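Local coordinates for Exo-beta-1,3-galactanase (Bifidobacterium bifidum, PDB 5FLW), which probably hydrolyses beta-1,3-galactan chains from the non-reducing end to release galactose, as a member of glycoside hydrolase family 43, at residues A[201-206]-A[215-220]; A[190-195]-A[243-248]; A[179-184]-A[228-233]; A[148-153]-A[160-165]. All blocks are in the same frame, centred on the assembly; numbering follows the deposited sequence.

Interaction 1: A[201-206]-A[215-220]; sequences YWFGSQ and NKYSTA
Two reciprocal pairs of backbone hydrogen bonds join these antiparallel strands. Trp202 N gives its proton to Ser218 O at 2.9 Å, and Ser218 N returns one to Trp202 O. Gly204 and Lys216 repeat the exchange two residues on, past the non-hydrogen-bonded pair Phe203-Tyr217. Trp202 O also receives the CA-H of Tyr217, with CA 3.0 Å from that oxygen. At the end of the pairing, Asn215 CB lies 3.2 Å from Gly204 O, while Asn215 OD1 accepts from Val245 N of strand 244-250, in the next blade.

The aromatic packing is on the face of Tyr201, Phe203, Tyr217 and Thr219. Tyr217 takes the crowded first torsion, its CG between the backbone N and the carbonyl carbon (chi1 75°). Its CB sits over the Phe203 ring, 4.0 Å from the centroid, as a CH-pi contact. The two rings run side by side, their planes 27° apart, but are slid so far that they barely overlap. Thr219 CG2 makes a second CH-pi contact, over the Tyr201 ring. The phenol oxygens of Tyr201 and Tyr217 bond beyond the pair, to Gly288 N and Ala290 N.

This is a beta hairpin, formed by the two middle strands of one four-stranded blade in a five-bladed beta-propeller.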
# COMPACT_ATOMS: atom_id res chain seq x y z
N TYR A 201 -2.40 13.72 -4.16
CA TYR A 201 -2.85 12.82 -5.22
C TYR A 201 -3.16 11.48 -4.56
O TYR A 201 -2.30 10.91 -3.89
CB TYR A 201 -1.78 12.63 -6.31
CG TYR A 201 -1.37 13.90 -7.09
CD1 TYR A 201 -0.67 14.93 -6.47
CD2 TYR A 201 -1.63 14.01 -8.46
CE1 TYR A 201 -0.28 16.08 -7.18
CE2 TYR A 201 -1.24 15.14 -9.18
CZ TYR A 201 -0.57 16.17 -8.54
OH TYR A 201 -0.17 17.29 -9.26
N TRP A 202 -4.38 10.99 -4.77
CA TRP A 202 -4.90 9.77 -4.14
C TRP A 202 -5.27 8.80 -5.26
O TRP A 202 -6.16 9.10 -6.07
CB TRP A 202 -6.14 10.16 -3.32
CG TRP A 202 -6.88 9.10 -2.57
CD1 TRP A 202 -6.66 7.74 -2.57
CD2 TRP A 202 -8.02 9.31 -1.70
NE1 TRP A 202 -7.58 7.11 -1.75
CE2 TRP A 202 -8.42 8.05 -1.21
CE3 TRP A 202 -8.72 10.46 -1.29
CZ2 TRP A 202 -9.51 7.90 -0.33
CZ3 TRP A 202 -9.79 10.31 -0.41
CH2 TRP A 202 -10.17 9.04 0.07
N PHE A 203 -4.61 7.64 -5.29
CA PHE A 203 -4.82 6.60 -6.29
C PHE A 203 -5.55 5.42 -5.66
O PHE A 203 -5.38 5.12 -4.48
CB PHE A 203 -3.48 6.11 -6.85
CG PHE A 203 -2.63 7.20 -7.44
CD1 PHE A 203 -1.89 8.05 -6.63
CD2 PHE A 203 -2.56 7.37 -8.82
CE1 PHE A 203 -1.10 9.07 -7.20
CE2 PHE A 203 -1.76 8.39 -9.39
CZ PHE A 203 -1.04 9.22 -8.57
N GLY A 204 -6.34 4.71 -6.49
CA GLY A 204 -6.97 3.48 -6.04
C GLY A 204 -7.47 2.66 -7.22
O GLY A 204 -7.41 3.08 -8.38
N SER A 205 -7.98 1.47 -6.89
CA SER A 205 -8.46 0.51 -7.88
C SER A 205 -9.96 0.28 -7.76
O SER A 205 -10.52 0.30 -6.65
CB SER A 205 -7.73 -0.84 -7.75
OG SER A 205 -7.71 -1.29 -6.41
N GLN A 206 -10.61 0.04 -8.90
CA GLN A 206 -12.02 -0.33 -8.84
C GLN A 206 -12.16 -1.71 -8.19
O GLN A 206 -11.18 -2.43 -7.99
CB GLN A 206 -12.68 -0.28 -10.23
CG GLN A 206 -12.43 1.03 -10.96
CD GLN A 206 -13.12 1.09 -12.32
OE1 GLN A 206 -12.51 1.42 -13.35
NE2 GLN A 206 -14.40 0.75 -12.35
N ASN A 215 -7.47 1.81 -13.11
CA ASN A 215 -7.38 2.48 -11.82
C ASN A 215 -7.49 4.01 -12.01
O ASN A 215 -7.30 4.55 -13.10
CB ASN A 215 -6.06 2.13 -11.12
CG ASN A 215 -5.93 0.62 -10.76
OD1 ASN A 215 -4.87 0.20 -10.30
ND2 ASN A 215 -6.98 -0.18 -10.99
N LYS A 216 -7.80 4.71 -10.91
CA LYS A 216 -8.07 6.14 -11.01
C LYS A 216 -7.41 6.92 -9.87
O LYS A 216 -6.96 6.35 -8.86
CB LYS A 216 -9.58 6.43 -11.01
CG LYS A 216 -10.37 5.61 -11.98
CD LYS A 216 -11.81 6.11 -12.06
CE LYS A 216 -12.56 5.41 -13.16
NZ LYS A 216 -14.00 5.80 -13.22
N TYR A 217 -7.39 8.25 -10.04
CA TYR A 217 -6.86 9.15 -9.02
C TYR A 217 -7.75 10.38 -8.85
O TYR A 217 -8.53 10.77 -9.74
CB TYR A 217 -5.40 9.54 -9.30
CG TYR A 217 -5.24 10.55 -10.42
CD1 TYR A 217 -5.43 10.18 -11.76
CD2 TYR A 217 -4.94 11.88 -10.15
CE1 TYR A 217 -5.31 11.09 -12.80
CE2 TYR A 217 -4.81 12.82 -11.19
CZ TYR A 217 -4.99 12.42 -12.51
OH TYR A 217 -4.85 13.34 -13.54
N SER A 218 -7.61 11.01 -7.68
CA SER A 218 -8.29 12.25 -7.32
C SER A 218 -7.27 13.16 -6.65
O SER A 218 -6.27 12.69 -6.10
CB SER A 218 -9.48 11.95 -6.40
OG SER A 218 -10.16 13.11 -6.00
N THR A 219 -7.52 14.48 -6.72
CA THR A 219 -6.63 15.47 -6.11
C THR A 219 -7.41 16.40 -5.18
O THR A 219 -8.64 16.55 -5.30
CB THR A 219 -5.87 16.34 -7.15
OG1 THR A 219 -6.82 17.08 -7.92
CG2 THR A 219 -5.09 15.45 -8.11
N ALA A 220 -6.69 16.99 -4.23
CA ALA A 220 -7.26 17.94 -3.28
C ALA A 220 -6.13 18.75 -2.68
O ALA A 220 -4.97 18.31 -2.65
CB ALA A 220 -8.08 17.24 -2.18

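Interaction 2: A[190-195]-A[243-248]; sequences SPTIIK and SQVDIV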
# COMPACT_ATOMS: atom_id res chain seq x y z
N SER A 190 -7.08 -0.54 -2.47
CA SER A 190 -5.63 -0.41 -2.58
C SER A 190 -5.21 1.07 -2.65
O SER A 190 -4.57 1.49 -3.60
CB SER A 190 -5.05 -1.23 -3.74
OG SER A 190 -5.45 -0.73 -5.01
N PRO A 191 -5.57 1.84 -1.63
CA PRO A 191 -5.26 3.28 -1.67
C PRO A 191 -3.79 3.59 -1.46
O PRO A 191 -3.07 2.92 -0.70
CB PRO A 191 -6.09 3.83 -0.49
CG PRO A 191 -6.18 2.67 0.47
CD PRO A 191 -6.36 1.47 -0.44
N THR A 192 -3.36 4.69 -2.11
CA THR A 192 -2.04 5.28 -1.90
C THR A 192 -2.14 6.78 -2.17
O THR A 192 -2.88 7.20 -3.07
CB THR A 192 -0.98 4.57 -2.78
OG1 THR A 192 0.31 5.17 -2.58
CG2 THR A 192 -1.36 4.58 -4.25
N ILE A 193 -1.42 7.59 -1.37
CA ILE A 193 -1.45 9.05 -1.49
C ILE A 193 -0.03 9.60 -1.49
O ILE A 193 0.80 9.21 -0.67
CB ILE A 193 -2.27 9.72 -0.34
CG1 ILE A 193 -3.76 9.36 -0.47
CG2 ILE A 193 -2.10 11.27 -0.31
CD1 ILE A 193 -4.66 9.86 0.66
N ILE A 194 0.21 10.58 -2.37
CA ILE A 194 1.43 11.37 -2.37
C ILE A 194 1.03 12.84 -2.38
O ILE A 194 -0.14 13.20 -2.58
CB ILE A 194 2.43 11.06 -3.53
CG1 ILE A 194 1.81 11.34 -4.91
CG2 ILE A 194 2.96 9.62 -3.45
CD1 ILE A 194 1.96 12.75 -5.41
N LYS A 195 2.02 13.69 -2.13
CA LYS A 195 1.83 15.14 -2.15
C LYS A 195 2.92 15.80 -2.98
O LYS A 195 4.09 15.44 -2.88
CB LYS A 195 1.93 15.71 -0.72
CG LYS A 195 1.30 17.11 -0.50
CD LYS A 195 1.67 17.63 0.89
CE LYS A 195 0.94 18.90 1.24
NZ LYS A 195 1.12 19.32 2.65
N SER A 243 -2.54 -4.59 -13.90
CA SER A 243 -2.09 -4.64 -12.52
C SER A 243 -3.12 -3.94 -11.64
O SER A 243 -4.05 -3.30 -12.13
CB SER A 243 -0.69 -4.00 -12.34
OG SER A 243 -0.75 -2.58 -12.34
N GLN A 244 -2.91 -4.05 -10.33
CA GLN A 244 -3.69 -3.32 -9.34
C GLN A 244 -2.74 -2.41 -8.58
O GLN A 244 -1.80 -2.89 -7.93
CB GLN A 244 -4.37 -4.29 -8.36
CG GLN A 244 -5.24 -3.53 -7.33
CD GLN A 244 -5.87 -4.43 -6.27
OE1 GLN A 244 -5.34 -5.50 -5.96
NE2 GLN A 244 -7.02 -4.00 -5.72
N VAL A 245 -2.99 -1.09 -8.64
CA VAL A 245 -2.11 -0.13 -7.97
C VAL A 245 -1.90 -0.56 -6.53
O VAL A 245 -2.84 -0.96 -5.82
CB VAL A 245 -2.62 1.32 -8.07
CG1 VAL A 245 -3.97 1.50 -7.36
CG2 VAL A 245 -1.59 2.29 -7.47
N ASP A 246 -0.65 -0.53 -6.10
CA ASP A 246 -0.32 -0.78 -4.71
C ASP A 246 0.22 0.45 -4.02
O ASP A 246 -0.21 0.76 -2.91
CB ASP A 246 0.71 -1.90 -4.58
CG ASP A 246 1.08 -2.10 -3.14
OD1 ASP A 246 0.27 -2.74 -2.44
OD2 ASP A 246 2.14 -1.56 -2.71
N ILE A 247 1.18 1.13 -4.65
CA ILE A 247 1.83 2.27 -4.02
C ILE A 247 2.43 3.16 -5.10
O ILE A 247 2.83 2.68 -6.17
CB ILE A 247 2.88 1.80 -2.98
CG1 ILE A 247 3.33 2.96 -2.08
CG2 ILE A 247 4.06 1.06 -3.67
CD1 ILE A 247 3.97 2.50 -0.79
N VAL A 248 2.45 4.47 -4.83
CA VAL A 248 3.22 5.46 -5.57
C VAL A 248 4.14 6.14 -4.55
O VAL A 248 3.68 6.51 -3.45
CB VAL A 248 2.28 6.49 -6.26
CG1 VAL A 248 3.08 7.62 -6.91
CG2 VAL A 248 1.37 5.81 -7.27
O HOH W 1 -0.46 1.91 -0.44
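Strands 191-195 and 244-248 are the first strands of two successive blades of the five-bladed beta-propeller. They run roughly parallel, 31° apart, close to the centre of the chain. No backbone ladder joins them, so side chains and a water do the work.

Two direct hydrogen bonds cross the gap. Ser190 OG donates to Val245 O at 2.7 Å, in the plane of that carbonyl. Ser190 OG has a second partner in Ser205 OG. Thr192 OG1 stands anti to its own backbone N (chi1 179°) and accepts from Val248 N at 3.2 Å in a nearly straight bond. A water bridges the backbones, 2.8 Å from Pro191 O and 2.7 Å from Asp246 O. Asp246 and Ile247 form a classic beta bulge opposite Ile264, and the Asp246 carboxylate forms a salt bridge with Arg83.

The apolar contacts are lighter. Thr192 CG2 meets Val245 CG2 at 4.0 Å. An alanine in place of Thr192 lacks OG1 and CG2; it would probably leave Val248 N without this acceptor and loosen the packing on Val245. The aliphatic part of Gln244 lies beside Ser190 OG. Its amide bonds beyond the pair, to Trp268 and Ser205.

At the far end Ile194 touches Val248 twice with one methyl: CG2 sits 4.0 Å from Val248 CG1 and 3.2 Å from Val248 O.

Interaction 3: A[179-184]-A[228-233]; sequences ERATDY and SEWKLF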
# COMPACT_ATOMS: atom_id res chain seq x y z
N GLU A 179 -14.55 8.89 0.91
CA GLU A 179 -14.86 9.20 -0.47
C GLU A 179 -15.29 7.97 -1.25
O GLU A 179 -14.65 6.90 -1.17
CB GLU A 179 -13.66 9.86 -1.21
CG GLU A 179 -13.20 11.15 -0.53
CD GLU A 179 -14.22 12.28 -0.66
OE1 GLU A 179 -14.93 12.34 -1.70
OE2 GLU A 179 -14.31 13.13 0.27
N ARG A 180 -16.35 8.14 -2.04
CA ARG A 180 -16.72 7.20 -3.08
C ARG A 180 -16.22 7.75 -4.40
O ARG A 180 -16.14 8.97 -4.58
CB ARG A 180 -18.24 6.99 -3.13
CG ARG A 180 -18.81 6.18 -1.97
CD ARG A 180 -20.31 6.13 -2.09
NE ARG A 180 -20.93 5.14 -1.21
CZ ARG A 180 -21.62 5.43 -0.11
NH1 ARG A 180 -21.77 6.69 0.26
NH2 ARG A 180 -22.15 4.46 0.62
N ALA A 181 -15.82 6.85 -5.29
CA ALA A 181 -15.38 7.29 -6.60
C ALA A 181 -16.56 7.88 -7.37
O ALA A 181 -17.74 7.61 -7.09
CB ALA A 181 -14.72 6.15 -7.39
N THR A 182 -16.22 8.74 -8.34
CA THR A 182 -17.21 9.42 -9.15
C THR A 182 -18.16 8.42 -9.81
O THR A 182 -17.72 7.47 -10.46
CB THR A 182 -16.49 10.25 -10.23
OG1 THR A 182 -15.48 11.08 -9.63
CG2 THR A 182 -17.51 11.13 -10.99
N ASP A 183 -19.47 8.65 -9.64
CA ASP A 183 -20.48 7.79 -10.24
C ASP A 183 -20.27 6.32 -9.85
O ASP A 183 -20.46 5.41 -10.66
CB ASP A 183 -20.52 7.92 -11.77
CG ASP A 183 -20.77 9.35 -12.24
OD1 ASP A 183 -21.59 10.08 -11.62
OD2 ASP A 183 -20.15 9.74 -13.27
N TYR A 184 -19.85 6.09 -8.60
CA TYR A 184 -19.52 4.73 -8.14
C TYR A 184 -20.12 4.60 -6.75
O TYR A 184 -20.14 5.58 -5.99
CB TYR A 184 -17.99 4.53 -8.06
CG TYR A 184 -17.48 3.10 -8.21
CD1 TYR A 184 -17.88 2.30 -9.28
CD2 TYR A 184 -16.54 2.58 -7.31
CE1 TYR A 184 -17.38 0.99 -9.45
CE2 TYR A 184 -16.03 1.28 -7.46
CZ TYR A 184 -16.45 0.49 -8.53
OH TYR A 184 -15.95 -0.79 -8.66
N SER A 228 -11.40 16.00 -6.02
CA SER A 228 -11.80 16.20 -7.41
C SER A 228 -12.43 14.92 -7.97
O SER A 228 -12.41 13.85 -7.37
CB SER A 228 -10.58 16.58 -8.26
OG SER A 228 -9.77 15.46 -8.53
N GLU A 229 -13.00 15.06 -9.17
CA GLU A 229 -13.47 13.92 -9.95
C GLU A 229 -12.36 12.86 -10.04
O GLU A 229 -11.18 13.20 -10.16
CB GLU A 229 -13.81 14.44 -11.35
CG GLU A 229 -14.03 13.36 -12.38
CD GLU A 229 -14.11 13.88 -13.82
OE1 GLU A 229 -13.50 14.93 -14.13
OE2 GLU A 229 -14.78 13.24 -14.65
N TRP A 230 -12.74 11.59 -10.03
CA TRP A 230 -11.76 10.53 -10.15
C TRP A 230 -11.51 10.27 -11.64
O TRP A 230 -12.45 10.02 -12.39
CB TRP A 230 -12.23 9.26 -9.43
CG TRP A 230 -12.23 9.43 -7.94
CD1 TRP A 230 -13.17 10.08 -7.19
CD2 TRP A 230 -11.24 8.97 -7.02
NE1 TRP A 230 -12.82 10.05 -5.87
CE2 TRP A 230 -11.64 9.37 -5.74
CE3 TRP A 230 -10.05 8.25 -7.16
CZ2 TRP A 230 -10.89 9.07 -4.60
CZ3 TRP A 230 -9.31 7.96 -6.03
CH2 TRP A 230 -9.74 8.37 -4.77
N LYS A 231 -10.34 10.21 -12.12
CA LYS A 231 -9.83 10.15 -13.48
C LYS A 231 -8.84 9.02 -13.69
O LYS A 231 -8.20 8.56 -12.76
CB LYS A 231 -9.14 11.46 -13.85
CG LYS A 231 -10.04 12.66 -13.94
CD LYS A 231 -9.24 13.91 -14.29
CE LYS A 231 -10.14 15.12 -14.41
NZ LYS A 231 -9.36 16.35 -14.72
N LEU A 232 -8.78 8.47 -14.79
CA LEU A 232 -7.83 7.42 -15.09
C LEU A 232 -6.43 8.01 -15.21
O LEU A 232 -6.27 9.11 -15.72
CB LEU A 232 -8.17 6.80 -16.45
CG LEU A 232 -9.04 5.55 -16.59
CD1 LEU A 232 -10.48 5.84 -16.21
CD2 LEU A 232 -8.98 5.01 -18.02
N PHE A 233 -5.43 7.28 -14.74
CA PHE A 233 -4.03 7.69 -14.95
C PHE A 233 -3.25 6.88 -15.99
O PHE A 233 -2.19 7.34 -16.43
CB PHE A 233 -3.23 7.81 -13.63
CG PHE A 233 -3.25 6.57 -12.77
CD1 PHE A 233 -4.27 6.35 -11.84
CD2 PHE A 233 -2.24 5.62 -12.88
CE1 PHE A 233 -4.30 5.20 -11.04
CE2 PHE A 233 -2.25 4.45 -12.07
CZ PHE A 233 -3.28 4.25 -11.16
O HOH W 2 -14.86 11.29 -4.18
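This contact joins two neighbouring blades of the beta-propeller, far from the chain's centre. The loop that follows strand 172-179 makes a type II beta turn from Ala181 to Tyr184. It leans on Trp230, just before the short outermost strand 231-232 of the next blade.

The tight part is gathered round the Trp230 indole. Ala181 lies over one face, with CA 3.9 Å from the centroid of the five-membered ring, 24° off the normal. That is a CH-pi contact, and Ala181 CB adds a looser touch near the rim of the same face. Thr182 comes from the edge. Its OG1 lies beside the backbone N, anti to the carbonyl carbon, and accepts from Trp230 N at 2.8 Å, with an almost straight angle of 174°. The same oxygen lies in the ring plane, 3.5 Å from Trp230 CD1, so it meets both backbone and ring. Trp202 packs edge-to-face with Trp230 from inside its own blade.

The other side is loose and more exposed. Glu229 is exposed and touches Thr182 OG1 only with carbons of its backbone and chain. Arg180 points away, its NE bonded to Pro185 O. The carboxylates of Asp183 and Glu229 stay apart, OD2 to OE2 6.6 Å.

One water settles the indole N-H: it accepts from Trp230 NE1 at 2.9 Å and lies 2.7 Å from both Arg180 O and Glu179 OE1.

Interaction 4: A[148-153]-A[160-165]; sequences SGYIMS and THIYRL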
# COMPACT_ATOMS: atom_id res chain seq x y z
N SER A 148 1.90 14.78 10.76
CA SER A 148 0.66 14.04 10.96
C SER A 148 0.68 12.74 10.17
O SER A 148 1.16 12.70 9.03
CB SER A 148 -0.53 14.87 10.54
OG SER A 148 -0.67 15.96 11.42
N GLY A 149 0.18 11.67 10.80
CA GLY A 149 0.09 10.37 10.16
C GLY A 149 -1.36 10.01 9.86
O GLY A 149 -2.28 10.38 10.61
N TYR A 150 -1.55 9.27 8.77
CA TYR A 150 -2.87 8.90 8.29
C TYR A 150 -2.86 7.46 7.81
O TYR A 150 -1.88 6.98 7.23
CB TYR A 150 -3.32 9.78 7.10
CG TYR A 150 -3.32 11.23 7.47
CD1 TYR A 150 -2.18 12.02 7.35
CD2 TYR A 150 -4.48 11.83 7.98
CE1 TYR A 150 -2.18 13.38 7.74
CE2 TYR A 150 -4.50 13.17 8.36
CZ TYR A 150 -3.36 13.95 8.25
OH TYR A 150 -3.44 15.27 8.64
N ILE A 151 -3.99 6.80 8.03
CA ILE A 151 -4.24 5.50 7.44
C ILE A 151 -5.47 5.62 6.54
O ILE A 151 -6.51 6.16 6.95
CB ILE A 151 -4.34 4.39 8.50
CG1 ILE A 151 -4.52 3.02 7.85
CG2 ILE A 151 -5.45 4.67 9.49
CD1 ILE A 151 -4.25 1.88 8.80
N MET A 152 -5.33 5.16 5.29
CA MET A 152 -6.46 5.11 4.37
C MET A 152 -7.06 3.72 4.46
O MET A 152 -6.33 2.74 4.58
CB MET A 152 -6.05 5.42 2.92
CG MET A 152 -5.39 6.79 2.72
SD MET A 152 -3.59 6.83 3.02
CE MET A 152 -2.97 6.06 1.50
N SER A 153 -8.39 3.64 4.41
CA SER A 153 -9.07 2.40 4.78
C SER A 153 -10.35 2.24 3.96
O SER A 153 -11.29 3.02 4.13
CB SER A 153 -9.43 2.41 6.28
OG SER A 153 -10.34 1.36 6.61
N THR A 160 -13.98 5.07 0.96
CA THR A 160 -12.61 4.90 1.44
C THR A 160 -12.25 6.09 2.32
O THR A 160 -12.38 7.25 1.89
CB THR A 160 -11.65 4.66 0.28
OG1 THR A 160 -12.08 3.46 -0.39
CG2 THR A 160 -10.21 4.49 0.78
N HIS A 161 -11.87 5.80 3.58
CA HIS A 161 -11.58 6.81 4.58
C HIS A 161 -10.12 7.24 4.50
O HIS A 161 -9.23 6.45 4.18
CB HIS A 161 -11.78 6.27 6.00
CG HIS A 161 -13.17 5.82 6.31
ND1 HIS A 161 -14.07 6.59 7.01
CD2 HIS A 161 -13.81 4.66 6.03
CE1 HIS A 161 -15.21 5.93 7.15
NE2 HIS A 161 -15.08 4.76 6.55
N ILE A 162 -9.89 8.49 4.87
CA ILE A 162 -8.60 8.96 5.38
C ILE A 162 -8.81 9.17 6.87
O ILE A 162 -9.63 10.00 7.28
CB ILE A 162 -8.16 10.27 4.71
CG1 ILE A 162 -8.04 10.10 3.18
CG2 ILE A 162 -6.86 10.76 5.34
CD1 ILE A 162 -7.72 11.36 2.40
N TYR A 163 -8.10 8.38 7.69
CA TYR A 163 -8.19 8.46 9.14
C TYR A 163 -6.91 9.09 9.69
O TYR A 163 -5.81 8.66 9.33
CB TYR A 163 -8.28 7.06 9.72
CG TYR A 163 -9.59 6.33 9.54
CD1 TYR A 163 -10.81 6.93 9.91
CD2 TYR A 163 -9.61 5.02 9.07
CE1 TYR A 163 -12.01 6.22 9.77
CE2 TYR A 163 -10.79 4.32 8.92
CZ TYR A 163 -11.98 4.91 9.28
OH TYR A 163 -13.15 4.22 9.13
N ARG A 164 -7.05 10.07 10.57
CA ARG A 164 -5.88 10.66 11.22
C ARG A 164 -5.52 9.86 12.47
O ARG A 164 -6.40 9.51 13.26
CB ARG A 164 -6.09 12.14 11.56
CG ARG A 164 -4.84 12.83 12.13
CD ARG A 164 -4.99 14.34 12.16
NE ARG A 164 -6.20 14.76 12.88
CZ ARG A 164 -6.25 15.11 14.16
NH1 ARG A 164 -5.14 15.11 14.90
NH2 ARG A 164 -7.41 15.49 14.72
N LEU A 165 -4.23 9.58 12.64
CA LEU A 165 -3.74 8.83 13.78
C LEU A 165 -3.51 9.76 14.97
O LEU A 165 -3.19 10.96 14.81
CB LEU A 165 -2.41 8.17 13.43
CG LEU A 165 -2.47 7.10 12.33
CD1 LEU A 165 -1.09 6.83 11.72
CD2 LEU A 165 -3.05 5.82 12.91
O HOH W 3 -2.44 15.42 13.51
O HOH W 4 -1.06 12.16 13.40
O HOH W 5 -12.69 1.82 7.87
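Tyr163 O is held by one hydrogen bond and one weaker CA-H...O contact. Ile151 N donates to it at 2.9 Å, in the carbonyl plane, and Tyr150 CA brings a C-H to within a CA-O distance of 3.1 Å. Ile151 O accepts from Tyr163 N in return. Ser153 and His161 form a like reciprocal pair, and Leu165 N adds a fifth bond, to Gly149 O.

Tyr163 and His161 fold over each other on one face. His161 CB lies 3.5 Å above the Tyr163 ring, over its centre. Tyr163 OH in turn sits 3.1 Å above the His161 ring. A water ties Tyr163 OH to Ser153 OG, which also meets Ser136 OG. Both imidazole nitrogens are used, ND1 by Asp175 and NE2 by Asp155.

On the other face Tyr150 lies across two neighbours. Its CD2 touches Ile162 CG2 at 3.7 Å, and its CE2 touches Arg164 CB at 3.7 Å. An alanine in place of Tyr150 lacks the ring and its contacts with Ile162 and Arg164, and would probably loosen the packing on this face. Arg164 NE goes on to a salt bridge with Glu174.

The two strands form the hairpin in the middle of their blade. Strand 139-143 flanks one side and strand 172-179 the other, while Met152 and Ile162 pack on strand 191-196 of the next blade.

Interactions 1 and 2 share a blade through strands 191-196 and 199-205, their centres about 8 Å apart; interaction 2 also reaches the next blade. Ser205 OG lies 2.7 Å from Ser190 OG, and the two strands are neighbours in the sheet. Interaction 3 joins that blade's outer edge, with Ser218 OG 2.7 Å from Ser228 O. Interaction 4 belongs to the preceding blade. It touches interaction 2 where Met152 CE lies 3.6 Å from Thr192 CA, and interaction 3 where Glu179 N lies 2.9 Å from Thr160 O. Interaction 2, about 6 Å from the chain's centre, is innermost. In family 43 enzymes the active site lies at the propeller centre, so interaction 2 is probably the closest of the four to it.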